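Local atomic coordinates of PA14 domain-containing protein (Clostridium clariflavum, PDB entry 6QDI), a protein that probably senses plant-biomass polysaccharides outside the cell through tandem calcium-binding PA14 domains, as part of a membrane-bound RsgI-type anti-sigma factor. Residues Ser148-Lys153 / Val286-Cys291; Val208-Asp213 / Pro280-Ser285; Val215-Tyr220 / Glu276-Gly281. One frame throughout, in Å; residues are numbered along the deposited sequence. Where two conformers were deposited one is given.

Interaction 1 of 3, residues Ser148-Lys153 / Val286-Cys291; sequences SSIPGK and VVPQSC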
loop_
_atom_site.group_PDB
_atom_site.type_symbol
_atom_site.label_atom_id
_atom_site.label_comp_id
_atom_site.label_asym_id
_atom_site.label_seq_id
_atom_site.Cartn_x
_atom_site.Cartn_y
_atom_site.Cartn_z
ATOM N N SER A 148 -2.384 -7.948 11.885
ATOM C CA SER A 148 -2.606 -7.726 13.283
ATOM C C SER A 148 -2.789 -9.019 14.079
ATOM O O SER A 148 -3.404 -9.974 13.619
ATOM C CB SER A 148 -3.877 -6.916 13.458
ATOM O OG SER A 148 -4.233 -6.724 14.804
ATOM N N SER A 149 -2.283 -8.991 15.305
ATOM C CA SER A 149 -2.468 -10.058 16.276
ATOM C C SER A 149 -3.783 -9.970 17.026
ATOM O O SER A 149 -4.089 -10.845 17.834
ATOM C CB SER A 149 -1.320 -10.080 17.311
ATOM O OG SER A 149 -1.389 -8.938 18.139
ATOM N N ILE A 150 -4.555 -8.906 16.829
ATOM C CA ILE A 150 -5.756 -8.702 17.630
ATOM C C ILE A 150 -6.840 -9.633 17.065
ATOM O O ILE A 150 -7.200 -9.536 15.884
ATOM C CB ILE A 150 -6.232 -7.254 17.605
ATOM C CG1 ILE A 150 -5.149 -6.292 18.118
ATOM C CG2 ILE A 150 -7.542 -7.109 18.352
ATOM C CD1 ILE A 150 -5.492 -4.836 17.922
ATOM N N PRO A 151 -7.380 -10.550 17.894
ATOM C CA PRO A 151 -8.404 -11.488 17.384
ATOM C C PRO A 151 -9.750 -10.782 17.263
ATOM O O PRO A 151 -9.949 -9.648 17.719
ATOM C CB PRO A 151 -8.400 -12.599 18.436
ATOM C CG PRO A 151 -8.083 -11.825 19.685
ATOM C CD PRO A 151 -7.099 -10.768 19.317
ATOM N N GLY A 152 -10.677 -11.478 16.643
ATOM C CA GLY A 152 -12.058 -11.000 16.549
ATOM C C GLY A 152 -12.685 -11.490 15.259
ATOM O O GLY A 152 -12.006 -11.956 14.361
ATOM N N LYS A 153 -14.005 -11.366 15.191
ATOM C CA LYS A 153 -14.815 -11.903 14.086
ATOM C C LYS A 153 -15.197 -10.866 13.029
ATOM O O LYS A 153 -16.005 -11.163 12.154
ATOM C CB LYS A 153 -16.060 -12.607 14.664
ATOM C CG LYS A 153 -15.776 -13.733 15.651
ATOM C CD LYS A 153 -14.847 -14.831 15.159
ATOM C CE LYS A 153 -14.432 -15.876 16.230
ATOM N NZ LYS A 153 -13.455 -16.940 15.694
ATOM N N VAL A 286 -3.236 0.605 12.511
ATOM C CA VAL A 286 -4.492 0.576 11.764
ATOM C C VAL A 286 -5.480 -0.271 12.533
ATOM O O VAL A 286 -5.163 -1.397 12.980
ATOM C CB VAL A 286 -4.182 -0.007 10.363
ATOM C CG1 VAL A 286 -5.435 -0.382 9.612
ATOM C CG2 VAL A 286 -3.318 0.956 9.556
ATOM N N VAL A 287 -6.697 0.243 12.668
ATOM C CA VAL A 287 -7.737 -0.552 13.316
ATOM C C VAL A 287 -7.990 -1.792 12.457
ATOM O O VAL A 287 -8.249 -1.667 11.266
ATOM C CB VAL A 287 -9.036 0.261 13.498
ATOM C CG1 VAL A 287 -10.092 -0.588 14.210
ATOM C CG2 VAL A 287 -8.782 1.515 14.297
ATOM N N PRO A 288 -7.894 -2.999 13.012
ATOM C CA PRO A 288 -7.847 -4.175 12.161
ATOM C C PRO A 288 -9.228 -4.685 11.753
ATOM O O PRO A 288 -10.226 -4.452 12.450
ATOM C CB PRO A 288 -7.153 -5.216 13.053
ATOM C CG PRO A 288 -7.657 -4.836 14.436
ATOM C CD PRO A 288 -7.670 -3.320 14.436
ATOM N N GLN A 289 -9.237 -5.432 10.667
ATOM C CA GLN A 289 -10.443 -6.059 10.166
ATOM C C GLN A 289 -11.170 -6.843 11.258
ATOM O O GLN A 289 -12.396 -6.845 11.308
ATOM C CB GLN A 289 -10.069 -6.964 8.997
ATOM C CG GLN A 289 -11.250 -7.666 8.341
ATOM C CD GLN A 289 -10.814 -8.492 7.167
ATOM O OE1 GLN A 289 -9.756 -9.107 7.219
ATOM N NE2 GLN A 289 -11.616 -8.547 6.125
ATOM N N SER A 290 -10.406 -7.530 12.108
ATOM C CA SER A 290 -10.995 -8.359 13.130
ATOM C C SER A 290 -11.912 -7.615 14.075
ATOM O O SER A 290 -12.736 -8.255 14.733
ATOM C CB SER A 290 -9.864 -9.018 13.936
ATOM O OG SER A 290 -9.099 -8.015 14.565
ATOM N N CYS A 291 -11.757 -6.292 14.180
ATOM C CA CYS A 291 -12.597 -5.478 15.043
ATOM C C CYS A 291 -13.592 -4.583 14.322
ATOM O O CYS A 291 -14.281 -3.797 14.976
ATOM C CB CYS A 291 -11.707 -4.650 15.958
ATOM S SG CYS A 291 -10.749 -5.648 17.134
HETATM O O HOH W 1 -14.345 -8.452 16.952
#

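Interaction 2 of 3, residues Val208-Asp213 / Pro280-Ser285; sequences VPYDGD and PGIERS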
loop_
_atom_site.group_PDB
_atom_site.type_symbol
_atom_site.label_atom_id
_atom_site.label_comp_id
_atom_site.label_asym_id
_atom_site.label_seq_id
_atom_site.Cartn_x
_atom_site.Cartn_y
_atom_site.Cartn_z
ATOM N N VAL A 208 -14.752 -3.643 20.536
ATOM C CA VAL A 208 -13.560 -3.375 21.324
ATOM C C VAL A 208 -12.963 -4.677 21.840
ATOM O O VAL A 208 -13.653 -5.498 22.410
ATOM C CB VAL A 208 -13.925 -2.442 22.482
ATOM C CG1 VAL A 208 -12.786 -2.266 23.473
ATOM C CG2 VAL A 208 -14.406 -1.111 21.923
ATOM N N PRO A 209 -11.639 -4.887 21.675
ATOM C CA PRO A 209 -11.074 -6.178 22.059
ATOM C C PRO A 209 -10.744 -6.324 23.536
ATOM O O PRO A 209 -10.786 -7.443 24.042
ATOM C CB PRO A 209 -9.796 -6.257 21.225
ATOM C CG PRO A 209 -9.421 -4.810 20.965
ATOM C CD PRO A 209 -10.733 -4.117 20.799
ATOM N N TYR A 210 -10.398 -5.236 24.196
ATOM C CA TYR A 210 -9.819 -5.235 25.561
ATOM C C TYR A 210 -10.379 -4.113 26.383
ATOM O O TYR A 210 -10.583 -3.011 25.867
ATOM C CB TYR A 210 -8.272 -5.073 25.505
ATOM C CG TYR A 210 -7.564 -5.988 24.532
ATOM C CD1 TYR A 210 -7.618 -7.371 24.675
ATOM C CD2 TYR A 210 -6.837 -5.473 23.478
ATOM C CE1 TYR A 210 -6.997 -8.221 23.754
ATOM C CE2 TYR A 210 -6.209 -6.320 22.579
ATOM C CZ TYR A 210 -6.298 -7.688 22.718
ATOM O OH TYR A 210 -5.689 -8.484 21.779
ATOM N N ASP A 211 -10.611 -4.347 27.676
ATOM C CA ASP A 211 -10.991 -3.259 28.533
ATOM C C ASP A 211 -9.820 -2.241 28.688
ATOM O O ASP A 211 -8.704 -2.625 28.991
ATOM C CB ASP A 211 -11.283 -3.749 29.972
ATOM C CG ASP A 211 -12.512 -4.517 30.189
ATOM O OD1 ASP A 211 -13.326 -4.730 29.277
ATOM O OD2 ASP A 211 -12.693 -4.914 31.364
ATOM N N GLY A 212 -10.132 -0.967 28.522
ATOM C CA GLY A 212 -9.181 0.117 28.817
ATOM C C GLY A 212 -9.465 1.330 27.964
ATOM O O GLY A 212 -10.538 1.465 27.398
ATOM N N ASP A 213 -8.504 2.249 27.922
ATOM C CA ASP A 213 -8.627 3.527 27.256
ATOM C C ASP A 213 -8.040 3.483 25.849
ATOM O O ASP A 213 -6.955 2.938 25.646
ATOM C CB ASP A 213 -7.921 4.643 28.035
ATOM C CG ASP A 213 -8.738 5.214 29.195
ATOM O OD1 ASP A 213 -9.697 4.602 29.690
ATOM O OD2 ASP A 213 -8.425 6.334 29.615
ATOM N N PRO A 280 -5.097 -0.498 25.125
ATOM C CA PRO A 280 -4.376 -1.384 26.036
ATOM C C PRO A 280 -3.692 -2.527 25.279
ATOM O O PRO A 280 -4.352 -3.331 24.626
ATOM C CB PRO A 280 -5.478 -1.908 26.959
ATOM C CG PRO A 280 -6.753 -1.526 26.347
ATOM C CD PRO A 280 -6.549 -0.484 25.363
ATOM N N GLY A 281 -2.364 -2.568 25.311
ATOM C CA GLY A 281 -1.615 -3.541 24.555
ATOM C C GLY A 281 -1.577 -3.298 23.052
ATOM O O GLY A 281 -1.208 -4.212 22.329
ATOM N N ILE A 282 -1.978 -2.114 22.612
ATOM C CA ILE A 282 -2.133 -1.810 21.202
ATOM C C ILE A 282 -1.366 -0.505 20.978
ATOM O O ILE A 282 -1.820 0.593 21.346
ATOM C CB ILE A 282 -3.611 -1.644 20.789
ATOM C CG1 ILE A 282 -4.420 -2.894 21.086
ATOM C CG2 ILE A 282 -3.700 -1.255 19.307
ATOM C CD1 ILE A 282 -5.902 -2.661 20.996
ATOM N N GLU A 283 -0.212 -0.619 20.330
ATOM C CA GLU A 283 0.538 0.549 19.872
ATOM C C GLU A 283 -0.232 1.182 18.694
ATOM O O GLU A 283 -0.986 0.505 18.026
ATOM C CB GLU A 283 1.943 0.119 19.387
ATOM C CG GLU A 283 2.769 -0.787 20.285
ATOM C CD GLU A 283 3.189 -0.106 21.538
ATOM O OE1 GLU A 283 3.452 1.109 21.502
ATOM O OE2 GLU A 283 3.268 -0.801 22.566
ATOM N N ARG A 284 -0.037 2.478 18.450
ATOM C CA ARG A 284 -0.730 3.151 17.371
ATOM C C ARG A 284 -0.598 2.362 16.077
ATOM O O ARG A 284 0.503 2.091 15.604
ATOM C CB ARG A 284 -0.207 4.568 17.185
ATOM C CG ARG A 284 -0.933 5.313 16.093
ATOM C CD ARG A 284 -0.522 6.760 16.018
ATOM N NE ARG A 284 -0.996 7.342 14.763
ATOM C CZ ARG A 284 -0.771 8.608 14.408
ATOM N NH1 ARG A 284 -0.114 9.438 15.225
ATOM N NH2 ARG A 284 -1.234 9.045 13.248
ATOM N N SER A 285 -1.751 2.015 15.491
ATOM C CA SER A 285 -1.788 1.045 14.399
ATOM C C SER A 285 -3.160 1.068 13.755
ATOM O O SER A 285 -4.128 1.504 14.363
ATOM C CB SER A 285 -1.475 -0.373 14.923
ATOM O OG SER A 285 -2.300 -0.720 16.021
#

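Interaction 3 of 3, residues Val215-Tyr220 / Glu276-Gly281; sequences VFYVSY and EWEGPG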
loop_
_atom_site.group_PDB
_atom_site.type_symbol
_atom_site.label_atom_id
_atom_site.label_comp_id
_atom_site.label_asym_id
_atom_site.label_seq_id
_atom_site.Cartn_x
_atom_site.Cartn_y
_atom_site.Cartn_z
ATOM N N VAL A 215 -7.544 5.736 22.009
ATOM C CA VAL A 215 -7.540 6.972 21.210
ATOM C C VAL A 215 -7.618 6.552 19.743
ATOM O O VAL A 215 -6.910 5.662 19.336
ATOM C CB VAL A 215 -6.242 7.787 21.474
ATOM C CG1 VAL A 215 -6.132 8.957 20.519
ATOM C CG2 VAL A 215 -6.240 8.293 22.922
ATOM N N PHE A 216 -8.467 7.243 18.987
ATOM C CA PHE A 216 -8.536 7.042 17.538
ATOM C C PHE A 216 -7.809 8.176 16.820
ATOM O O PHE A 216 -7.927 9.347 17.201
ATOM C CB PHE A 216 -9.984 6.985 17.072
ATOM C CG PHE A 216 -10.727 5.850 17.658
ATOM C CD1 PHE A 216 -10.687 4.609 17.047
ATOM C CD2 PHE A 216 -11.491 5.986 18.776
ATOM C CE1 PHE A 216 -11.376 3.524 17.559
ATOM C CE2 PHE A 216 -12.164 4.907 19.313
ATOM C CZ PHE A 216 -12.093 3.662 18.706
ATOM N N TYR A 217 -7.078 7.799 15.781
ATOM C CA TYR A 217 -6.324 8.735 14.941
ATOM C C TYR A 217 -6.841 8.613 13.523
ATOM O O TYR A 217 -6.927 7.515 12.963
ATOM C CB TYR A 217 -4.846 8.418 14.942
ATOM C CG TYR A 217 -4.163 8.492 16.293
ATOM C CD1 TYR A 217 -4.206 7.469 17.215
ATOM C CD2 TYR A 217 -3.465 9.632 16.636
ATOM C CE1 TYR A 217 -3.563 7.605 18.453
ATOM C CE2 TYR A 217 -2.821 9.750 17.851
ATOM C CZ TYR A 217 -2.885 8.726 18.748
ATOM O OH TYR A 217 -2.275 8.797 19.988
ATOM N N VAL A 218 -7.116 9.752 12.908
ATOM C CA VAL A 218 -7.466 9.783 11.490
ATOM C C VAL A 218 -6.426 10.633 10.789
ATOM O O VAL A 218 -6.270 11.833 11.087
ATOM C CB VAL A 218 -8.861 10.372 11.272
ATOM C CG1 VAL A 218 -9.194 10.480 9.803
ATOM C CG2 VAL A 218 -9.884 9.505 11.954
ATOM N N SER A 219 -5.702 10.023 9.855
ATOM C CA SER A 219 -4.732 10.749 9.013
ATOM C C SER A 219 -5.356 10.881 7.635
ATOM O O SER A 219 -5.832 9.910 7.105
ATOM C CB SER A 219 -3.450 9.960 8.937
ATOM O OG SER A 219 -2.878 9.758 10.200
ATOM N N TYR A 220 -5.372 12.079 7.079
ATOM C CA TYR A 220 -6.172 12.363 5.876
ATOM C C TYR A 220 -5.458 13.323 4.941
ATOM O O TYR A 220 -4.708 14.224 5.382
ATOM C CB TYR A 220 -7.573 12.947 6.255
ATOM C CG TYR A 220 -7.498 14.179 7.130
ATOM C CD1 TYR A 220 -7.437 14.090 8.503
ATOM C CD2 TYR A 220 -7.435 15.474 6.590
ATOM C CE1 TYR A 220 -7.279 15.208 9.312
ATOM C CE2 TYR A 220 -7.326 16.584 7.416
ATOM C CZ TYR A 220 -7.216 16.453 8.761
ATOM O OH TYR A 220 -7.074 17.527 9.619
ATOM N N GLU A 276 -6.631 4.688 12.606
ATOM C CA GLU A 276 -5.768 3.993 13.552
ATOM C C GLU A 276 -6.300 4.135 14.964
ATOM O O GLU A 276 -7.157 5.000 15.248
ATOM C CB GLU A 276 -4.359 4.585 13.488
ATOM C CG GLU A 276 -3.618 4.380 12.166
ATOM C CD GLU A 276 -2.247 5.037 12.206
ATOM O OE1 GLU A 276 -2.208 6.261 12.410
ATOM O OE2 GLU A 276 -1.225 4.321 12.174
ATOM N N TRP A 277 -5.759 3.310 15.851
ATOM C CA TRP A 277 -6.014 3.446 17.268
ATOM C C TRP A 277 -4.803 3.120 18.071
ATOM O O TRP A 277 -3.886 2.472 17.613
ATOM C CB TRP A 277 -7.203 2.612 17.748
ATOM C CG TRP A 277 -7.161 1.140 17.560
ATOM C CD1 TRP A 277 -6.175 0.365 17.049
ATOM C CD2 TRP A 277 -8.234 0.236 17.890
ATOM N NE1 TRP A 277 -6.564 -0.947 17.037
ATOM C CE2 TRP A 277 -7.824 -1.039 17.555
ATOM C CE3 TRP A 277 -9.520 0.415 18.420
ATOM C CZ2 TRP A 277 -8.666 -2.150 17.695
ATOM C CZ3 TRP A 277 -10.347 -0.683 18.583
ATOM C CH2 TRP A 277 -9.911 -1.925 18.215
ATOM N N GLU A 278 -4.854 3.555 19.323
ATOM C CA GLU A 278 -3.956 3.086 20.387
ATOM C C GLU A 278 -4.847 2.681 21.524
ATOM O O GLU A 278 -5.873 3.287 21.770
ATOM C CB GLU A 278 -2.924 4.124 20.732
ATOM C CG GLU A 278 -2.985 4.857 22.005
ATOM C CD GLU A 278 -1.833 5.819 22.061
ATOM O OE1 GLU A 278 -0.831 5.559 22.720
ATOM O OE2 GLU A 278 -1.932 6.799 21.350
ATOM N N GLY A 279 -4.429 1.654 22.259
ATOM C CA GLY A 279 -5.244 1.138 23.357
ATOM C C GLY A 279 -4.436 0.218 24.214
ATOM O O GLY A 279 -3.203 0.105 24.058
ATOM N N PRO A 280 -5.097 -0.498 25.125
ATOM C CA PRO A 280 -4.376 -1.384 26.036
ATOM C C PRO A 280 -3.692 -2.527 25.279
ATOM O O PRO A 280 -4.352 -3.331 24.626
ATOM C CB PRO A 280 -5.478 -1.908 26.959
ATOM C CG PRO A 280 -6.753 -1.526 26.347
ATOM C CD PRO A 280 -6.549 -0.484 25.363
ATOM N N GLY A 281 -2.364 -2.568 25.311
ATOM C CA GLY A 281 -1.615 -3.541 24.555
ATOM C C GLY A 281 -1.577 -3.298 23.052
ATOM O O GLY A 281 -1.208 -4.212 22.329
HETATM O O HOH W 2 -4.201 7.684 11.359
#

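Interaction 1 of 3, residues Ser148-Lys153 / Val286-Cys291
S290 OG donates a hydrogen bond of 2.8 Å to I150 O. The hydroxyl stands above the carbonyl plane, 46° out of it, and the C=O...OG angle is 134°. A chi1 of 62° sets OG of S290 between its own backbone N and carbonyl carbon. From there it meets I150 O. S290 O meets the next part of the linker. It accepts from water 1, with S290 O and the water oxygen 2.7 Å apart, and this water also takes a weak bond from K153 N. The CA of G152 lies 3.4 Å from S290 O in a CA-H...O contact. With no side chain on G152, the two backbones can run this close.

The segment 148-153 belongs to the linker between the two PA14 modules. It follows strand 138-140 of the first and leads to strand 157-162 of the second. The contact therefore fastens the linker to the closing part of the second module, on a short 3-10 turn at 289-291. C291 N bonds to P288 O within that turn at 3.0 Å.

The linker is also shaped from within. S148 OG accepts from I150 N at 3.0 Å, which makes an ST turn. The same serine lays its CB against the P288 ring, with S148 CB and P288 CB 3.7 Å apart. I150 touches with two branches. The I150 and P288 side chains cross at about a right angle, with I150 CD1 4.1 Å from P288 CG. On the other branch, I150 CG2 lies 3.7 Å from C291 SG. W277 of strand 271-279 packs against both P288 and C291. Further along, the backbones of S290 and G154 are hydrogen-bonded.

Interaction 2 of 3, residues Val208-Asp213 / Pro280-Ser285
P280 has the most surface buried here, followed by Y210 and I282. The P280 ring sits against the backbone of 211-213. P280 CG lies 3.5 Å from D211 O. The same P280 CG is 3.8 Å from G212 CA. P280 CD is 3.5 Å from D213 O. G212 has no side chain, which lets the proline ring approach its CA directly.

Y210 meets P280 in two ways. Its CB touches the ring, with Y210 CB and P280 CG 3.9 Å apart. On the aromatic ring, Y210 CD2 lies 3.5 Å from P280 O. I282 comes to the edge of this ring, near its plane, with I282 CD1 3.9 Å from Y210 CD2. One face of the Y210 ring is taken by its own neighbour, P209 CB, over the centre and 3.7 Å above the plane. P209 also reaches across, since P209 CG is 4.1 Å from I282 CD1.

The contact is apolar packing together with carbonyl oxygens resting near CH groups. D211 OD1 is bonded to A254 N. W277 touches both P209 and I282, as does I150 of the linker.

The site lies at one end of the second PA14 module, at its surface. Segment 208-213 crosses from strand 198-207 of one sheet to strand 212-220 of the other. Segment 280-285 follows strand 271-279 and turns a corner at R284. Such packing between connecting loops at the end of two sheets fits the β-sandwich fold of PA14 domains.

Interaction 3 of 3, residues Val215-Tyr220 / Glu276-Gly281
Two neighbouring strands of an antiparallel sheet meet here, inside the β-sandwich of the second PA14 module. Strand 215-220 runs at 157° to strand 276-279. V215 with E278 and Y217 with E276 are hydrogen-bonded pairs, and F216 with W277 between them is a non-hydrogen-bonded pair. V215 N gives a bond of 3.0 Å to E278 O, and E278 N returns one of 2.9 Å to V215 O. Y217 N to E276 O and E276 N to Y217 O are each 2.9 Å.

F216 and W277 share the buried face of the sheet. They lie side by side and point the same way, with F216 CE1 3.7 Å from W277 CE3. Y214 meets the indole as well.

The other face carries V215, Y217, E276 and E278. E276 OE1 forms a salt bridge with R284, which also makes a cation-pi contact with Y217. S219 OG bonds to T244 OG1. Water 2 lies 2.7 Å from S219 OG and also bonds to E276 OE1, linking the two strands.

The E278 chain is extended beyond CG. Its carboxylate plane is 33° from the Y217 ring. Y217 OH and E278 OE2 are modelled 2.4 Å apart, with OE2 at the ring edge; the bond is very short and its exact length doubtful.

Overall arrangement
The three contacts lie at one end of the second PA14 module and meet around W277. From interaction 1, P288 CD comes to 3.6 Å of W277 CZ2. From interaction 2, P209 CD comes to 3.5 Å of W277 CH2. Interactions 1 and 2 also touch directly, with I150 CD1 3.8 Å from I282 CD1. Interactions 2 and 3 share P280 and G281, and S285 O probably accepts from W277 N at 2.9 Å. Only the far end of interaction 3 nears a calcium site: the side chain of S219 is about 8 Å from that of D221, and about 13 Å from a bound calcium ion.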